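Local coordinates for protein transcriptional regulator, SorC family (Enterococcus faecalis, PDB 2O0M) that probably regulates transcription by binding DNA in response to a carbohydrate effector, as a member of the SorC family, at residues Met262-Tyr275 with Val284-Leu297. Residues are numbered along the deposited sequence; the frame is centred on the assembly and turned at random.
Sequences MLKQKNAVAESFGY and VYKIPRIGLQLKNL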
loop_
_atom_site.group_PDB
_atom_site.type_symbol
_atom_site.label_atom_id
_atom_site.label_comp_id
_atom_site.label_asym_id
_atom_site.label_seq_id
_atom_site.Cartn_x
_atom_site.Cartn_y
_atom_site.Cartn_z
HETATM N N MSE A 262 -18.515 -5.379 13.815
HETATM C CA MSE A 262 -19.124 -4.597 12.727
HETATM C C MSE A 262 -18.551 -5.055 11.363
HETATM O O MSE A 262 -19.291 -5.260 10.401
HETATM C CB MSE A 262 -18.937 -3.079 12.990
HETATM C CG MSE A 262 -19.827 -2.108 12.175
HETATM SE SE MSE A 262 -19.905 -0.161 12.785
HETATM C CE MSE A 262 -18.260 -0.027 13.779
ATOM N N LEU A 263 -17.240 -5.255 11.281
ATOM C CA LEU A 263 -16.623 -5.672 10.015
ATOM C C LEU A 263 -17.077 -7.054 9.552
ATOM O O LEU A 263 -17.278 -7.285 8.361
ATOM C CB LEU A 263 -15.096 -5.636 10.126
ATOM C CG LEU A 263 -14.481 -4.235 10.117
ATOM C CD1 LEU A 263 -13.019 -4.322 10.466
ATOM C CD2 LEU A 263 -14.670 -3.525 8.778
ATOM N N LYS A 264 -17.235 -7.969 10.501
ATOM C CA LYS A 264 -17.764 -9.297 10.214
ATOM C C LYS A 264 -19.166 -9.243 9.630
ATOM O O LYS A 264 -19.471 -9.910 8.633
ATOM C CB LYS A 264 -17.829 -10.112 11.495
ATOM C CG LYS A 264 -16.579 -10.848 11.808
ATOM C CD LYS A 264 -16.618 -11.281 13.248
ATOM C CE LYS A 264 -15.694 -10.456 14.049
ATOM N NZ LYS A 264 -14.323 -10.865 13.750
ATOM N N GLN A 265 -20.030 -8.463 10.263
ATOM C CA GLN A 265 -21.422 -8.437 9.834
ATOM C C GLN A 265 -21.633 -7.633 8.556
ATOM O O GLN A 265 -22.604 -7.879 7.844
ATOM C CB GLN A 265 -22.366 -8.008 10.960
ATOM C CG GLN A 265 -22.200 -6.613 11.496
ATOM C CD GLN A 265 -22.652 -6.491 12.954
ATOM O OE1 GLN A 265 -23.193 -7.434 13.549
ATOM N NE2 GLN A 265 -22.434 -5.324 13.532
ATOM N N LYS A 266 -20.719 -6.710 8.241
ATOM C CA LYS A 266 -20.755 -6.009 6.944
ATOM C C LYS A 266 -19.975 -6.766 5.856
ATOM O O LYS A 266 -19.809 -6.266 4.744
ATOM C CB LYS A 266 -20.270 -4.558 7.066
ATOM C CG LYS A 266 -21.014 -3.742 8.123
ATOM C CD LYS A 266 -21.229 -2.302 7.714
ATOM C CE LYS A 266 -21.425 -1.389 8.925
ATOM N NZ LYS A 266 -22.341 -0.248 8.625
ATOM N N ASN A 267 -19.530 -7.978 6.180
ATOM C CA ASN A 267 -18.881 -8.883 5.233
ATOM C C ASN A 267 -17.691 -8.239 4.529
ATOM O O ASN A 267 -17.542 -8.319 3.311
ATOM C CB ASN A 267 -19.898 -9.418 4.224
ATOM C CG ASN A 267 -21.003 -10.211 4.891
ATOM O OD1 ASN A 267 -22.183 -9.907 4.728
ATOM N ND2 ASN A 267 -20.623 -11.226 5.657
ATOM N N ALA A 268 -16.857 -7.584 5.327
ATOM C CA ALA A 268 -15.630 -6.967 4.828
ATOM C C ALA A 268 -14.688 -8.033 4.293
ATOM O O ALA A 268 -14.467 -9.063 4.934
ATOM C CB ALA A 268 -14.953 -6.161 5.930
ATOM N N VAL A 269 -14.131 -7.772 3.114
ATOM C CA VAL A 269 -13.277 -8.729 2.413
ATOM C C VAL A 269 -11.850 -8.194 2.261
ATOM O O VAL A 269 -10.882 -8.921 2.484
ATOM C CB VAL A 269 -13.870 -9.071 1.018
ATOM C CG1 VAL A 269 -12.929 -9.919 0.188
ATOM C CG2 VAL A 269 -15.201 -9.808 1.180
ATOM N N ALA A 270 -11.731 -6.935 1.846
ATOM C CA ALA A 270 -10.433 -6.312 1.598
ATOM C C ALA A 270 -10.230 -5.068 2.450
ATOM O O ALA A 270 -11.180 -4.424 2.874
ATOM C CB ALA A 270 -10.304 -5.943 0.128
ATOM N N GLU A 271 -8.966 -4.760 2.703
ATOM C CA GLU A 271 -8.562 -3.507 3.319
ATOM C C GLU A 271 -7.506 -2.830 2.441
ATOM O O GLU A 271 -6.670 -3.488 1.797
ATOM C CB GLU A 271 -7.987 -3.770 4.722
ATOM C CG GLU A 271 -7.596 -2.514 5.511
ATOM C CD GLU A 271 -6.250 -1.944 5.147
ATOM O OE1 GLU A 271 -5.448 -2.640 4.488
ATOM O OE2 GLU A 271 -5.982 -0.781 5.523
ATOM N N SER A 272 -7.546 -1.505 2.420
ATOM C CA SER A 272 -6.433 -0.731 1.885
ATOM C C SER A 272 -6.534 0.710 2.383
ATOM O O SER A 272 -7.624 1.297 2.377
ATOM C CB SER A 272 -6.425 -0.776 0.359
ATOM O OG SER A 272 -5.197 -0.334 -0.142
ATOM N N PHE A 273 -5.411 1.257 2.839
ATOM C CA PHE A 273 -5.334 2.655 3.327
ATOM C C PHE A 273 -6.265 2.955 4.510
ATOM O O PHE A 273 -6.586 4.122 4.772
ATOM C CB PHE A 273 -5.622 3.663 2.215
ATOM C CG PHE A 273 -4.857 3.444 0.956
ATOM C CD1 PHE A 273 -3.529 3.803 0.860
ATOM C CD2 PHE A 273 -5.487 2.933 -0.162
ATOM C CE1 PHE A 273 -2.832 3.607 -0.340
ATOM C CE2 PHE A 273 -4.790 2.738 -1.345
ATOM C CZ PHE A 273 -3.481 3.072 -1.423
ATOM N N GLY A 274 -6.693 1.925 5.234
ATOM C CA GLY A 274 -7.622 2.118 6.343
ATOM C C GLY A 274 -9.075 2.191 5.924
ATOM O O GLY A 274 -9.932 2.666 6.706
ATOM N N TYR A 275 -9.349 1.752 4.696
ATOM C CA TYR A 275 -10.714 1.533 4.210
ATOM C C TYR A 275 -10.961 0.046 4.084
ATOM O O TYR A 275 -10.060 -0.700 3.692
ATOM C CB TYR A 275 -10.934 2.180 2.840
ATOM C CG TYR A 275 -10.673 3.675 2.818
ATOM C CD1 TYR A 275 -11.701 4.593 2.976
ATOM C CD2 TYR A 275 -9.384 4.166 2.652
ATOM C CE1 TYR A 275 -11.454 5.957 2.961
ATOM C CE2 TYR A 275 -9.121 5.520 2.640
ATOM C CZ TYR A 275 -10.153 6.421 2.783
ATOM O OH TYR A 275 -9.869 7.771 2.759
ATOM N N VAL A 284 -17.317 -0.412 3.293
ATOM C CA VAL A 284 -18.239 -0.721 4.406
ATOM C C VAL A 284 -17.820 -0.053 5.724
ATOM O O VAL A 284 -18.635 0.085 6.648
ATOM C CB VAL A 284 -18.380 -2.247 4.620
ATOM C CG1 VAL A 284 -18.947 -2.910 3.373
ATOM C CG2 VAL A 284 -17.055 -2.888 5.003
ATOM N N TYR A 285 -16.554 0.362 5.803
ATOM C CA TYR A 285 -16.030 1.070 6.976
ATOM C C TYR A 285 -14.700 1.757 6.661
ATOM O O TYR A 285 -13.952 1.309 5.790
ATOM C CB TYR A 285 -15.830 0.090 8.131
ATOM C CG TYR A 285 -15.499 0.727 9.463
ATOM C CD1 TYR A 285 -16.438 1.510 10.135
ATOM C CD2 TYR A 285 -14.267 0.521 10.072
ATOM C CE1 TYR A 285 -16.151 2.086 11.356
ATOM C CE2 TYR A 285 -13.966 1.096 11.302
ATOM C CZ TYR A 285 -14.918 1.879 11.940
ATOM O OH TYR A 285 -14.655 2.454 13.162
ATOM N N LYS A 286 -14.427 2.847 7.375
ATOM C CA LYS A 286 -13.115 3.495 7.332
ATOM C C LYS A 286 -12.699 3.980 8.720
ATOM O O LYS A 286 -13.529 4.430 9.520
ATOM C CB LYS A 286 -13.098 4.646 6.326
ATOM C CG LYS A 286 -14.000 5.812 6.689
ATOM C CD LYS A 286 -14.145 6.776 5.525
ATOM C CE LYS A 286 -15.041 7.954 5.899
ATOM N NZ LYS A 286 -15.000 9.009 4.841
ATOM N N ILE A 287 -11.413 3.860 9.014
ATOM C CA ILE A 287 -10.876 4.341 10.289
ATOM C C ILE A 287 -10.653 5.850 10.191
ATOM O O ILE A 287 -10.633 6.403 9.083
ATOM C CB ILE A 287 -9.567 3.614 10.686
ATOM C CG1 ILE A 287 -8.450 3.876 9.660
ATOM C CG2 ILE A 287 -9.826 2.108 10.847
ATOM C CD1 ILE A 287 -7.108 3.381 10.094
ATOM N N PRO A 288 -10.505 6.534 11.342
ATOM C CA PRO A 288 -10.239 7.972 11.253
ATOM C C PRO A 288 -8.986 8.283 10.426
ATOM O O PRO A 288 -7.963 7.613 10.563
ATOM C CB PRO A 288 -10.086 8.388 12.721
ATOM C CG PRO A 288 -10.898 7.378 13.469
ATOM C CD PRO A 288 -10.601 6.090 12.744
ATOM N N ARG A 289 -9.091 9.277 9.551
ATOM C CA ARG A 289 -8.063 9.518 8.540
ATOM C C ARG A 289 -6.976 10.442 9.055
ATOM O O ARG A 289 -7.259 11.524 9.580
ATOM C CB ARG A 289 -8.660 10.128 7.274
ATOM C CG ARG A 289 -7.612 10.556 6.258
ATOM C CD ARG A 289 -8.250 11.009 4.962
ATOM N NE ARG A 289 -8.999 12.264 5.132
ATOM C CZ ARG A 289 -8.476 13.483 5.007
ATOM N NH1 ARG A 289 -7.192 13.652 4.709
ATOM N NH2 ARG A 289 -9.248 14.556 5.169
ATOM N N ILE A 290 -5.733 10.002 8.893
ATOM C CA ILE A 290 -4.570 10.838 9.106
ATOM C C ILE A 290 -3.681 10.620 7.894
ATOM O O ILE A 290 -2.944 9.650 7.852
ATOM C CB ILE A 290 -3.801 10.462 10.376
ATOM C CG1 ILE A 290 -4.752 10.376 11.575
ATOM C CG2 ILE A 290 -2.668 11.468 10.613
ATOM C CD1 ILE A 290 -4.118 9.841 12.836
ATOM N N GLY A 291 -3.790 11.496 6.902
ATOM C CA GLY A 291 -3.029 11.348 5.655
ATOM C C GLY A 291 -3.932 11.186 4.434
ATOM O O GLY A 291 -4.977 11.818 4.328
ATOM N N LEU A 292 -3.533 10.313 3.521
ATOM C CA LEU A 292 -4.147 10.234 2.196
ATOM C C LEU A 292 -5.644 9.961 2.203
ATOM O O LEU A 292 -6.115 9.090 2.922
ATOM C CB LEU A 292 -3.461 9.123 1.387
ATOM C CG LEU A 292 -4.135 8.795 0.055
ATOM C CD1 LEU A 292 -3.593 9.687 -1.061
ATOM C CD2 LEU A 292 -3.983 7.329 -0.297
ATOM N N GLN A 293 -6.384 10.695 1.371
ATOM C CA GLN A 293 -7.779 10.365 1.073
ATOM C C GLN A 293 -7.895 9.423 -0.126
ATOM O O GLN A 293 -7.254 9.638 -1.148
ATOM C CB GLN A 293 -8.561 11.624 0.735
ATOM C CG GLN A 293 -8.598 12.645 1.820
ATOM C CD GLN A 293 -9.458 13.845 1.445
ATOM O OE1 GLN A 293 -10.637 13.696 1.118
ATOM N NE2 GLN A 293 -8.873 15.036 1.493
ATOM N N LEU A 294 -8.742 8.406 -0.014
ATOM C CA LEU A 294 -8.960 7.467 -1.110
ATOM C C LEU A 294 -9.303 8.205 -2.408
ATOM O O LEU A 294 -8.759 7.891 -3.470
ATOM C CB LEU A 294 -10.084 6.491 -0.751
ATOM C CG LEU A 294 -10.350 5.296 -1.668
ATOM C CD1 LEU A 294 -9.153 4.379 -1.713
ATOM C CD2 LEU A 294 -11.568 4.541 -1.178
ATOM N N LYS A 295 -10.186 9.198 -2.312
ATOM C CA LYS A 295 -10.634 9.944 -3.499
ATOM C C LYS A 295 -9.474 10.600 -4.255
ATOM O O LYS A 295 -9.547 10.804 -5.472
ATOM C CB LYS A 295 -11.686 11.008 -3.135
ATOM C CG LYS A 295 -11.128 12.318 -2.599
ATOM C CD LYS A 295 -12.230 13.354 -2.416
ATOM C CE LYS A 295 -11.681 14.682 -1.928
ATOM N NZ LYS A 295 -12.771 15.493 -1.304
ATOM N N ASN A 296 -8.415 10.947 -3.539
ATOM C CA ASN A 296 -7.298 11.660 -4.149
ATOM C C ASN A 296 -6.299 10.742 -4.843
ATOM O O ASN A 296 -5.426 11.221 -5.560
ATOM C CB ASN A 296 -6.591 12.531 -3.120
ATOM C CG ASN A 296 -7.447 13.713 -2.658
ATOM O OD1 ASN A 296 -8.323 14.200 -3.380
ATOM N ND2 ASN A 296 -7.187 14.176 -1.449
ATOM N N LEU A 297 -6.424 9.431 -4.645
ATOM C CA LEU A 297 -5.564 8.495 -5.382
ATOM C C LEU A 297 -5.714 8.660 -6.881
ATOM O O LEU A 297 -4.743 8.498 -7.610
ATOM C CB LEU A 297 -5.886 7.042 -5.041
ATOM C CG LEU A 297 -5.337 6.440 -3.766
ATOM C CD1 LEU A 297 -5.693 4.963 -3.771
ATOM C CD2 LEU A 297 -3.825 6.625 -3.679
HETATM O O HOH W 1 -20.764 1.509 7.263
HETATM O O HOH W 2 -9.636 5.591 6.698
#
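Tyr275 and Lys286 face each other as a non-hydrogen-bonded antiparallel pair, and the tyrosine is a good example of how one side chain can tie a strand to the loop that follows its neighbour, strand 283-286. From CB, with CG anti to the carbonyl carbon (chi1 -58°) and near Leu294 CD2, the ring runs alongside Lys286, the two side chains pointing the same way. CD1 lies 3.6 Å from Lys286 CB, and farther out CE1 meets Lys286 CD. Leu294 slides past in the opposite direction, laying its CB over one ring face, against CE2 and 3.5 Å from Tyr275 CZ, in a CH-pi contact; a water sits above the centre of the other face. At the tip, Tyr275 OH accepts a nearly straight hydrogen bond from Leu294 N (3.1 Å, 166°).

Next door, Gly274 O is gripped three ways: by Ile287 N at 3.0 Å, by that same water, which also donates to Ile287 O, and by a CA-H...O contact from Lys286. Glu271 OE2 accepts a hydrogen bond from Gly274 N and also forms a salt bridge with Arg253. Phe273, carried by the turn, takes Leu292 CD2 over one face, while Leu297 CD1 packs 3.4 Å from Phe273 CE2.

At the far end, helix 257-265 ends in a Schellman motif, and Lys266 packs its CB against Val284 CB; a water links Lys266 NZ to Val284 O. Selenomethionine Met262 sets its selenium obliquely to the Tyr285 ring, a Met-aromatic contact; the Tyr285 hydroxyl is hydrogen-bonded to Glu259. Strands 270-272 and 275-277 form a beta hairpin closed by a type I' turn, Ser272 to Tyr275, and strand 283-286 completes an antiparallel meander on the otherwise largely parallel sheet of the putative sugar-binding domain.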